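Local coordinates for protein ribosomal RNA small subunit methyltransferase E (Bacillus subtilis, PDB 1VHK) that probably methylates N3 of a specific uridine in 16S ribosomal RNA of the assembled small subunit, with S-adenosyl-L-methionine as methyl donor, at residues 95-98 against 99-103. Sequence-based numbering, arbitrary orientation.
Sequences LEWI and IQKGT
K101 lays its aliphatic chain over one face of the indole of W97, the residue one helical turn before it. K101 CD sits 3.8 Å from the centroid of the W97 six-membered ring in a CH-pi contact 11° off the ring normal, and K101 CE lies 3.6 Å from W97 NE1. Bends at chi2, chi3 and chi4 carry the lysine across the indole, from CG near CE3 to CE near NE1, and lift K101 NZ away from the face, 5.3 Å from the centroid of the W97 five-membered ring, too far for more than a weak cation-pi attraction. K101 NZ hydrogen-bonds to Q100 OE1 at 2.8 Å and makes salt bridges to E104 and to E237 of the second subunit. L95 CD2 and I99 CG1 meet at 4.3 Å as a loose apolar pair.

Backbone i to i+4 bonds run from I99 N to L95 O through to G102 N to I98 O, straightest in the middle two. The bond from G102 N to I98 O, 3.0 Å, is bent, its donor above the carbonyl plane. I99 O accepts from T103 N and, at 2.9 Å, from T103 OG1, on opposite faces of its plane.

Helix 94-104 links parallel strands 82-88 and 109-113 in a beta-alpha-beta unit of the SPOUT-type methyltransferase domain. L95 and I99 pack on W134 of helix 131-144, whereas W97 and K101 touch L241 of helix 239-253, and W97 meets W97 of the second subunit edge-to-face.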
loop_
_atom_site.group_PDB
_atom_site.type_symbol
_atom_site.label_atom_id
_atom_site.label_comp_id
_atom_site.label_asym_id
_atom_site.label_seq_id
_atom_site.Cartn_x
_atom_site.Cartn_y
_atom_site.Cartn_z
ATOM N N LEU A 95 1.927 7.306 -11.989
ATOM C CA LEU A 95 3.114 6.472 -11.943
ATOM C C LEU A 95 3.969 6.773 -10.725
ATOM O O LEU A 95 4.546 5.849 -10.144
ATOM C CB LEU A 95 3.934 6.532 -13.192
ATOM C CG LEU A 95 4.447 5.272 -13.834
ATOM C CD1 LEU A 95 5.801 5.518 -14.501
ATOM C CD2 LEU A 95 4.519 4.076 -12.911
ATOM N N GLU A 96 4.053 8.026 -10.309
ATOM C CA GLU A 96 4.814 8.389 -9.118
ATOM C C GLU A 96 4.160 7.781 -7.868
ATOM O O GLU A 96 4.880 7.345 -6.991
ATOM C CB GLU A 96 4.916 9.899 -8.935
ATOM C CG GLU A 96 5.809 10.620 -9.918
ATOM C CD GLU A 96 5.892 12.109 -9.630
ATOM O OE1 GLU A 96 5.396 12.523 -8.558
ATOM O OE2 GLU A 96 6.450 12.876 -10.443
ATOM N N TRP A 97 2.842 7.750 -7.825
ATOM C CA TRP A 97 2.121 7.170 -6.692
ATOM C C TRP A 97 2.347 5.663 -6.669
ATOM O O TRP A 97 2.569 5.043 -5.645
ATOM C CB TRP A 97 0.623 7.471 -6.821
ATOM C CG TRP A 97 -0.073 7.761 -5.531
ATOM C CD1 TRP A 97 0.017 8.919 -4.797
ATOM C CD2 TRP A 97 -0.968 6.903 -4.806
ATOM N NE1 TRP A 97 -0.751 8.824 -3.658
ATOM C CE2 TRP A 97 -1.374 7.600 -3.647
ATOM C CE3 TRP A 97 -1.456 5.605 -5.022
ATOM C CZ2 TRP A 97 -2.256 7.052 -2.713
ATOM C CZ3 TRP A 97 -2.326 5.080 -4.098
ATOM C CH2 TRP A 97 -2.710 5.790 -2.948
ATOM N N ILE A 98 2.380 5.084 -7.893
ATOM C CA ILE A 98 2.604 3.646 -7.997
ATOM C C ILE A 98 4.014 3.322 -7.518
ATOM O O ILE A 98 4.201 2.315 -6.848
ATOM C CB ILE A 98 2.342 3.118 -9.410
ATOM C CG1 ILE A 98 0.839 2.984 -9.671
ATOM C CG2 ILE A 98 3.002 1.760 -9.625
ATOM C CD1 ILE A 98 0.442 3.091 -11.143
ATOM N N ILE A 99 4.977 4.188 -7.825
ATOM C CA ILE A 99 6.377 3.907 -7.461
ATOM C C ILE A 99 6.568 4.080 -5.972
ATOM O O ILE A 99 7.175 3.313 -5.240
ATOM C CB ILE A 99 7.332 4.846 -8.244
ATOM C CG1 ILE A 99 7.422 4.330 -9.708
ATOM C CG2 ILE A 99 8.735 4.917 -7.670
ATOM C CD1 ILE A 99 7.986 5.382 -10.648
ATOM N N GLN A 100 6.023 5.210 -5.490
ATOM C CA GLN A 100 6.126 5.516 -4.089
ATOM C C GLN A 100 5.460 4.442 -3.222
ATOM O O GLN A 100 6.134 3.844 -2.381
ATOM C CB GLN A 100 5.597 6.903 -3.775
ATOM C CG GLN A 100 5.726 7.206 -2.258
ATOM C CD GLN A 100 5.317 8.626 -1.939
ATOM O OE1 GLN A 100 4.136 8.908 -1.711
ATOM N NE2 GLN A 100 6.273 9.537 -2.007
ATOM N N LYS A 101 4.148 4.229 -3.371
ATOM C CA LYS A 101 3.504 3.272 -2.446
ATOM C C LYS A 101 4.080 1.892 -2.661
ATOM O O LYS A 101 4.484 1.220 -1.695
ATOM C CB LYS A 101 2.006 3.390 -2.493
ATOM C CG LYS A 101 1.556 4.823 -2.717
ATOM C CD LYS A 101 1.041 5.502 -1.499
ATOM C CE LYS A 101 1.445 6.967 -1.411
ATOM N NZ LYS A 101 2.417 7.149 -0.275
ATOM N N GLY A 102 4.302 1.540 -3.949
ATOM C CA GLY A 102 4.915 0.343 -4.349
ATOM C C GLY A 102 6.202 0.060 -3.595
ATOM O O GLY A 102 6.484 -1.108 -3.272
ATOM N N THR A 103 7.095 1.049 -3.470
ATOM C CA THR A 103 8.315 0.834 -2.698
ATOM C C THR A 103 7.939 0.626 -1.223
ATOM O O THR A 103 8.387 -0.360 -0.606
ATOM C CB THR A 103 9.339 1.982 -2.857
ATOM O OG1 THR A 103 9.608 2.181 -4.258
ATOM C CG2 THR A 103 10.665 1.670 -2.167
#